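Local coordinates for protein hydroxymethyldihydropterin pyrophosphokinase-dihydropteroate synthase, putative (Plasmodium vivax, PDB 5Z79) that probably catalyses two successive steps of folate synthesis, pyrophosphorylation of 6-hydroxymethyl-7,8-dihydropterin and condensation of the resulting diphosphate with 4-aminobenzoate to give dihydropteroate, at residues F405-V416 and K440-I451. Residues are numbered along the deposited sequence; the frame is centred on the assembly and turned at random.
Sequences FKEEWHKLECEV and KLQKVRDAKPII
Trp409 and Val416 of helix 405-416 face Val444 of helix 440-447, which runs back nearly antiparallel at 158°, the axes of the short segments coming within 9.9 Å at their closest, before the chain turns through Lys448 and Pro449 into a strand. Trp409, with its CG anti to the backbone N (chi1 -170°), sends its broad indole across to the end of the second helix. The aliphatic part of Lys448 lies over one indole face, its CG 3.7 Å from the centroid of the five-membered ring in a CH-pi contact, while Leu412 CD2, from Trp409's own helix, backs the opposite face. Val444 O meets the ring edge in plane. A long lysine suits this margin: its methylenes pack on the ring and its NZ stays 4.3 Å from Glu413 OE2, too far for a salt bridge, though the opposite charges probably attract. That carboxylate also takes a weak hydrogen bond from Trp409 NE1. Farther along, compact branched valines meet tip to tip, Val416 CG2 3.7 Å from Val444 CG2. At the other end, the flat Phe405 ring fills a buried place against Pro449 and Ile451; apolar proline fits where the chain leaves the helix. In the TIM-barrel-type pterin-binding domain, helix 357-369 adds Met364 and Phe365 beside Phe405, and strand 450-454, which holds Ile451, pairs in parallel with strand 374-378.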
ATOM      1  N   PHE A 405      -0.814   0.817 -38.330  1.00 41.48           N
ATOM      2  CA  PHE A 405      -0.139   1.527 -37.265  1.00 40.73           C
ATOM      3  C   PHE A 405       1.300   1.792 -37.594  1.00 40.59           C
ATOM      4  O   PHE A 405       1.833   2.834 -37.231  1.00 40.86           O
ATOM      5  CB  PHE A 405      -0.155   0.734 -35.984  1.00 39.15           C
ATOM      6  CG  PHE A 405       0.613   1.383 -34.877  1.00 38.43           C
ATOM      7  CD1 PHE A 405       0.075   2.464 -34.191  1.00 38.94           C
ATOM      8  CD2 PHE A 405       1.864   0.934 -34.533  1.00 37.40           C
ATOM      9  CE1 PHE A 405       0.774   3.084 -33.172  1.00 38.44           C
ATOM     10  CE2 PHE A 405       2.575   1.540 -33.519  1.00 36.88           C
ATOM     11  CZ  PHE A 405       2.030   2.612 -32.831  1.00 37.41           C
ATOM     12  N   LYS A 406       1.942   0.830 -38.241  1.00 40.22           N
ATOM     13  CA  LYS A 406       3.331   1.003 -38.619  1.00 40.15           C
ATOM     14  C   LYS A 406       3.469   2.067 -39.704  1.00 41.84           C
ATOM     15  O   LYS A 406       4.377   2.912 -39.675  1.00 42.15           O
ATOM     16  CB  LYS A 406       3.882  -0.318 -39.109  1.00 39.52           C
ATOM     17  CG  LYS A 406       5.263  -0.242 -39.721  1.00 39.65           C
ATOM     18  CD  LYS A 406       5.630  -1.604 -40.248  1.00 39.20           C
ATOM     19  CE  LYS A 406       7.119  -1.751 -40.414  1.00 38.82           C
ATOM     20  NZ  LYS A 406       7.394  -2.381 -41.722  1.00 39.65           N
ATOM     21  N   GLU A 407       2.562   1.981 -40.671  1.00 43.04           N
ATOM     22  CA  GLU A 407       2.456   2.948 -41.723  1.00 44.88           C
ATOM     23  C   GLU A 407       2.279   4.303 -41.036  1.00 45.36           C
ATOM     24  O   GLU A 407       3.045   5.220 -41.277  1.00 46.11           O
ATOM     25  CB  GLU A 407       1.298   2.551 -42.655  1.00 46.04           C
ATOM     26  CG  GLU A 407       0.713   3.623 -43.591  1.00 48.17           C
ATOM     27  CD  GLU A 407       1.629   4.020 -44.744  1.00 49.42           C
ATOM     28  OE1 GLU A 407       2.734   3.431 -44.838  1.00 48.58           O
ATOM     29  OE2 GLU A 407       1.231   4.918 -45.550  1.00 51.33           O
ATOM     30  N   GLU A 408       1.328   4.432 -40.127  1.00 44.95           N
ATOM     31  CA  GLU A 408       1.129   5.727 -39.480  1.00 45.56           C
ATOM     32  C   GLU A 408       2.344   6.235 -38.667  1.00 44.82           C
ATOM     33  O   GLU A 408       2.763   7.378 -38.835  1.00 45.94           O
ATOM     34  CB  GLU A 408      -0.134   5.695 -38.616  1.00 45.26           C
ATOM     35  CG  GLU A 408      -1.430   5.812 -39.408  1.00 46.69           C
ATOM     36  CD  GLU A 408      -1.697   7.220 -39.926  1.00 48.65           C
ATOM     37  OE1 GLU A 408      -0.969   8.154 -39.525  1.00 48.86           O
ATOM     38  OE2 GLU A 408      -2.639   7.409 -40.732  1.00 50.11           O
ATOM     39  N   TRP A 409       2.916   5.400 -37.811  1.00 43.10           N
ATOM     40  CA  TRP A 409       4.050   5.825 -37.009  1.00 42.46           C
ATOM     41  C   TRP A 409       5.196   6.301 -37.850  1.00 43.27           C
ATOM     42  O   TRP A 409       5.975   7.110 -37.432  1.00 43.51           O
ATOM     43  CB  TRP A 409       4.571   4.685 -36.151  1.00 40.61           C
ATOM     44  CG  TRP A 409       5.565   5.165 -35.172  1.00 40.04           C
ATOM     45  CD1 TRP A 409       6.917   5.153 -35.294  1.00 39.80           C
ATOM     46  CD2 TRP A 409       5.284   5.779 -33.920  1.00 39.82           C
ATOM     47  NE1 TRP A 409       7.503   5.704 -34.185  1.00 39.44           N
ATOM     48  CE2 TRP A 409       6.516   6.102 -33.326  1.00 39.47           C
ATOM     49  CE3 TRP A 409       4.096   6.086 -33.231  1.00 39.98           C
ATOM     50  CZ2 TRP A 409       6.598   6.713 -32.093  1.00 39.32           C
ATOM     51  CZ3 TRP A 409       4.178   6.681 -32.012  1.00 39.79           C
ATOM     52  CH2 TRP A 409       5.420   6.992 -31.449  1.00 39.48           C
ATOM     53  N   HIS A 410       5.338   5.749 -39.031  1.00 43.72           N
ATOM     54  CA  HIS A 410       6.453   6.114 -39.890  1.00 44.54           C
ATOM     55  C   HIS A 410       6.224   7.503 -40.516  1.00 46.56           C
ATOM     56  O   HIS A 410       7.188   8.238 -40.783  1.00 47.34           O
ATOM     57  CB  HIS A 410       6.657   5.011 -40.945  1.00 44.45           C
ATOM     58  CG  HIS A 410       7.693   5.325 -41.974  1.00 45.48           C
ATOM     59  ND1 HIS A 410       9.029   5.043 -41.789  1.00 44.74           N
ATOM     60  CD2 HIS A 410       7.583   5.864 -43.214  1.00 47.30           C
ATOM     61  CE1 HIS A 410       9.702   5.410 -42.866  1.00 46.02           C
ATOM     62  NE2 HIS A 410       8.847   5.919 -43.740  1.00 47.61           N
ATOM     63  N   LYS A 411       4.955   7.855 -40.739  1.00 47.50           N
ATOM     64  CA  LYS A 411       4.592   9.210 -41.174  1.00 49.48           C
ATOM     65  C   LYS A 411       4.910  10.268 -40.101  1.00 49.55           C
ATOM     66  O   LYS A 411       5.314  11.384 -40.411  1.00 51.05           O
ATOM     67  CB  LYS A 411       3.101   9.298 -41.488  1.00 50.39           C
ATOM     68  CG  LYS A 411       2.666   8.737 -42.826  1.00 51.34           C
ATOM     69  CD  LYS A 411       1.151   8.723 -42.834  1.00 51.93           C
ATOM     70  CE  LYS A 411       0.582   8.366 -44.187  1.00 53.32           C
ATOM     71  NZ  LYS A 411      -0.823   7.913 -43.995  1.00 53.28           N
ATOM     72  N   LEU A 412       4.683   9.913 -38.842  1.00 48.05           N
ATOM     73  CA  LEU A 412       5.110  10.721 -37.722  1.00 47.91           C
ATOM     74  C   LEU A 412       6.608  11.020 -37.810  1.00 47.98           C
ATOM     75  O   LEU A 412       6.996  12.172 -37.962  1.00 49.44           O
ATOM     76  CB  LEU A 412       4.750   9.999 -36.431  1.00 46.13           C
ATOM     77  CG  LEU A 412       4.903  10.655 -35.063  1.00 45.83           C
ATOM     78  CD1 LEU A 412       4.343  12.062 -35.005  1.00 47.63           C
ATOM     79  CD2 LEU A 412       4.193   9.779 -34.051  1.00 44.30           C
ATOM     80  N   GLU A 413       7.450   9.991 -37.774  1.00 46.57           N
ATOM     81  CA  GLU A 413       8.898  10.183 -37.922  1.00 46.65           C
ATOM     82  C   GLU A 413       9.293  11.079 -39.139  1.00 48.68           C
ATOM     83  O   GLU A 413      10.238  11.855 -39.080  1.00 49.46           O
ATOM     84  CB  GLU A 413       9.602   8.840 -38.046  1.00 45.11           C
ATOM     85  CG  GLU A 413       9.275   7.798 -36.985  1.00 43.20           C
ATOM     86  CD  GLU A 413      10.324   6.686 -36.909  1.00 41.85           C
ATOM     87  OE1 GLU A 413      11.099   6.606 -37.879  1.00 42.43           O
ATOM     88  OE2 GLU A 413      10.379   5.908 -35.901  1.00 40.35           O
ATOM     89  N   CYS A 414       8.580  10.967 -40.245  1.00 49.65           N
ATOM     90  CA  CYS A 414       8.936  11.733 -41.430  1.00 51.65           C
ATOM     91  C   CYS A 414       8.502  13.188 -41.350  1.00 53.52           C
ATOM     92  O   CYS A 414       9.085  14.046 -42.003  1.00 55.21           O
ATOM     93  CB  CYS A 414       8.343  11.071 -42.679  1.00 52.20           C
ATOM     94  SG  CYS A 414       9.038   9.408 -42.928  1.00 50.37           S
ATOM     95  N   GLU A 415       7.467  13.475 -40.571  1.00 53.35           N
ATOM     96  CA  GLU A 415       7.093  14.874 -40.301  1.00 55.08           C
ATOM     97  C   GLU A 415       8.119  15.485 -39.350  1.00 54.88           C
ATOM     98  O   GLU A 415       8.622  16.577 -39.596  1.00 56.61           O
ATOM     99  CB  GLU A 415       5.694  14.968 -39.708  1.00 54.97           C
ATOM    100  CG  GLU A 415       4.592  14.943 -40.749  1.00 56.21           C
ATOM    101  CD  GLU A 415       3.333  14.209 -40.277  1.00 55.12           C
ATOM    102  OE1 GLU A 415       3.203  13.913 -39.053  1.00 53.61           O
ATOM    103  OE2 GLU A 415       2.459  13.924 -41.142  1.00 55.88           O
ATOM    104  N   VAL A 416       8.449  14.766 -38.305  1.00 52.88           N
ATOM    105  CA  VAL A 416       9.433  15.218 -37.373  1.00 52.55           C
ATOM    106  C   VAL A 416      10.746  15.444 -38.050  1.00 53.31           C
ATOM    107  O   VAL A 416      11.414  16.407 -37.790  1.00 54.53           O
ATOM    108  CB  VAL A 416       9.710  14.152 -36.334  1.00 50.22           C
ATOM    109  CG1 VAL A 416      10.912  14.529 -35.525  1.00 49.98           C
ATOM    110  CG2 VAL A 416       8.529  13.981 -35.432  1.00 49.58           C
ATOM    111  N   LYS A 440      15.906  14.767 -32.147  1.00 48.57           N
ATOM    112  CA  LYS A 440      14.512  14.700 -32.434  1.00 48.52           C
ATOM    113  C   LYS A 440      14.138  13.273 -32.739  1.00 46.70           C
ATOM    114  O   LYS A 440      13.261  12.734 -32.076  1.00 45.61           O
ATOM    115  CB  LYS A 440      14.166  15.640 -33.570  1.00 50.48           C
ATOM    116  CG  LYS A 440      14.181  17.091 -33.112  1.00 52.39           C
ATOM    117  CD  LYS A 440      14.103  18.088 -34.260  1.00 54.61           C
ATOM    118  CE  LYS A 440      12.666  18.333 -34.706  1.00 55.24           C
ATOM    119  NZ  LYS A 440      12.590  19.221 -35.902  1.00 57.48           N
ATOM    120  N   LEU A 441      14.836  12.634 -33.685  1.00 46.41           N
ATOM    121  CA  LEU A 441      14.449  11.272 -34.136  1.00 44.92           C
ATOM    122  C   LEU A 441      14.634  10.192 -33.114  1.00 43.02           C
ATOM    123  O   LEU A 441      13.899   9.218 -33.123  1.00 41.87           O
ATOM    124  CB  LEU A 441      15.121  10.861 -35.443  1.00 45.25           C
ATOM    125  CG  LEU A 441      14.328  11.409 -36.629  1.00 46.72           C
ATOM    126  CD1 LEU A 441      15.121  11.309 -37.917  1.00 47.56           C
ATOM    127  CD2 LEU A 441      12.967  10.732 -36.758  1.00 46.00           C
ATOM    128  N   GLN A 442      15.583  10.350 -32.207  1.00 42.78           N
ATOM    129  CA  GLN A 442      15.697   9.377 -31.157  1.00 41.14           C
ATOM    130  C   GLN A 442      14.507   9.467 -30.243  1.00 40.77           C
ATOM    131  O   GLN A 442      13.944   8.435 -29.881  1.00 39.44           O
ATOM    132  CB  GLN A 442      16.960   9.550 -30.356  1.00 41.11           C
ATOM    133  CG  GLN A 442      17.279   8.331 -29.505  1.00 39.44           C
ATOM    134  CD  GLN A 442      18.440   8.593 -28.578  1.00 39.58           C
ATOM    135  OE1 GLN A 442      18.707   9.745 -28.230  1.00 40.85           O
ATOM    136  NE2 GLN A 442      19.148   7.530 -28.178  1.00 38.41           N
ATOM    137  N   LYS A 443      14.123  10.685 -29.875  1.00 42.04           N
ATOM    138  CA  LYS A 443      12.985  10.869 -28.992  1.00 41.88           C
ATOM    139  C   LYS A 443      11.751  10.153 -29.527  1.00 41.23           C
ATOM    140  O   LYS A 443      11.085   9.409 -28.795  1.00 40.10           O
ATOM    141  CB  LYS A 443      12.682  12.361 -28.769  1.00 43.66           C
ATOM    142  CG  LYS A 443      13.740  13.085 -27.934  1.00 44.36           C
ATOM    143  CD  LYS A 443      13.173  14.127 -26.978  1.00 45.44           C
ATOM    144  CE  LYS A 443      12.972  15.476 -27.651  1.00 47.53           C
ATOM    145  NZ  LYS A 443      14.240  16.045 -28.208  1.00 48.63           N
ATOM    146  N   VAL A 444      11.445  10.350 -30.805  1.00 42.03           N
ATOM    147  CA  VAL A 444      10.283   9.679 -31.378  1.00 41.60           C
ATOM    148  C   VAL A 444      10.348   8.174 -31.141  1.00 39.80           C
ATOM    149  O   VAL A 444       9.370   7.560 -30.740  1.00 39.05           O
ATOM    150  CB  VAL A 444      10.128   9.907 -32.885  1.00 42.68           C
ATOM    151  CG1 VAL A 444       8.994   9.037 -33.421  1.00 42.14           C
ATOM    152  CG2 VAL A 444       9.854  11.371 -33.173  1.00 44.62           C
ATOM    153  N   ARG A 445      11.488   7.553 -31.376  1.00 39.19           N
ATOM    154  CA  ARG A 445      11.489   6.110 -31.285  1.00 37.69           C
ATOM    155  C   ARG A 445      11.373   5.642 -29.852  1.00 36.59           C
ATOM    156  O   ARG A 445      10.699   4.649 -29.569  1.00 35.60           O
ATOM    157  CB  ARG A 445      12.684   5.499 -32.020  1.00 37.41           C
ATOM    158  CG  ARG A 445      13.981   5.418 -31.255  1.00 36.95           C
ATOM    159  CD  ARG A 445      15.026   4.817 -32.166  1.00 36.84           C
ATOM    160  NE  ARG A 445      15.409   5.739 -33.236  1.00 38.29           N
ATOM    161  CZ  ARG A 445      16.607   6.302 -33.353  1.00 38.97           C
ATOM    162  NH1 ARG A 445      17.570   6.037 -32.470  1.00 38.32           N
ATOM    163  NH2 ARG A 445      16.838   7.146 -34.359  1.00 40.42           N
ATOM    164  N   ASP A 446      12.002   6.363 -28.935  1.00 36.90           N
ATOM    165  CA  ASP A 446      11.782   6.085 -27.506  1.00 36.14           C
ATOM    166  C   ASP A 446      10.300   6.296 -27.121  1.00 36.28           C
ATOM    167  O   ASP A 446       9.800   5.635 -26.213  1.00 35.42           O
ATOM    168  CB  ASP A 446      12.675   6.941 -26.586  1.00 36.72           C
ATOM    169  CG  ASP A 446      14.204   6.704 -26.796  1.00 36.59           C
ATOM    170  OD1 ASP A 446      14.626   5.764 -27.589  1.00 35.90           O
ATOM    171  OD2 ASP A 446      14.964   7.504 -26.127  1.00 37.30           O
ATOM    172  N   ALA A 447       9.600   7.200 -27.804  1.00 37.45           N
ATOM    173  CA  ALA A 447       8.180   7.438 -27.520  1.00 37.73           C
ATOM    174  C   ALA A 447       7.279   6.311 -27.968  1.00 36.89           C
ATOM    175  O   ALA A 447       6.299   6.026 -27.317  1.00 36.54           O
ATOM    176  CB  ALA A 447       7.718   8.736 -28.153  1.00 39.38           C
ATOM    177  N   LYS A 448       7.619   5.672 -29.081  1.00 36.67           N
ATOM    178  CA  LYS A 448       6.789   4.631 -29.687  1.00 36.13           C
ATOM    179  C   LYS A 448       6.477   3.551 -28.703  1.00 34.84           C
ATOM    180  O   LYS A 448       7.393   3.032 -28.097  1.00 34.03           O
ATOM    181  CB  LYS A 448       7.539   3.999 -30.866  1.00 36.01           C
ATOM    182  CG  LYS A 448       6.758   3.013 -31.755  1.00 35.80           C
ATOM    183  CD  LYS A 448       7.701   2.056 -32.498  1.00 35.28           C
ATOM    184  CE  LYS A 448       8.745   2.831 -33.316  1.00 36.18           C
ATOM    185  NZ  LYS A 448       9.637   2.042 -34.213  1.00 35.98           N
ATOM    186  N   PRO A 449       5.194   3.192 -28.561  1.00 34.76           N
ATOM    187  CA  PRO A 449       4.803   2.122 -27.670  1.00 33.67           C
ATOM    188  C   PRO A 449       5.291   0.731 -28.095  1.00 32.73           C
ATOM    189  O   PRO A 449       5.350   0.420 -29.275  1.00 33.00           O
ATOM    190  CB  PRO A 449       3.272   2.187 -27.702  1.00 34.12           C
ATOM    191  CG  PRO A 449       2.941   2.842 -28.971  1.00 35.23           C
ATOM    192  CD  PRO A 449       4.023   3.841 -29.160  1.00 35.82           C
ATOM    193  N   ILE A 450       5.647  -0.095 -27.125  1.00 31.76           N
ATOM    194  CA  ILE A 450       5.949  -1.506 -27.371  1.00 30.93           C
ATOM    195  C   ILE A 450       4.642  -2.179 -27.831  1.00 31.03           C
ATOM    196  O   ILE A 450       3.564  -1.772 -27.404  1.00 31.38           O
ATOM    197  CB  ILE A 450       6.510  -2.143 -26.089  1.00 30.06           C
ATOM    198  CG1 ILE A 450       7.894  -1.594 -25.831  1.00 30.06           C
ATOM    199  CG2 ILE A 450       6.577  -3.650 -26.150  1.00 29.31           C
ATOM    200  CD1 ILE A 450       8.325  -1.811 -24.403  1.00 29.55           C
ATOM    201  N   ILE A 451       4.722  -3.177 -28.715  1.00 30.85           N
ATOM    202  CA  ILE A 451       3.518  -3.863 -29.181  1.00 31.08           C
ATOM    203  C   ILE A 451       3.537  -5.325 -28.798  1.00 30.31           C
ATOM    204  O   ILE A 451       4.409  -6.054 -29.213  1.00 29.97           O
ATOM    205  CB  ILE A 451       3.409  -3.843 -30.701  1.00 31.85           C
ATOM    206  CG1 ILE A 451       3.605  -2.442 -31.251  1.00 32.75           C
ATOM    207  CG2 ILE A 451       2.055  -4.407 -31.104  1.00 32.28           C
ATOM    208  CD1 ILE A 451       2.503  -1.474 -30.882  1.00 33.43           C
TER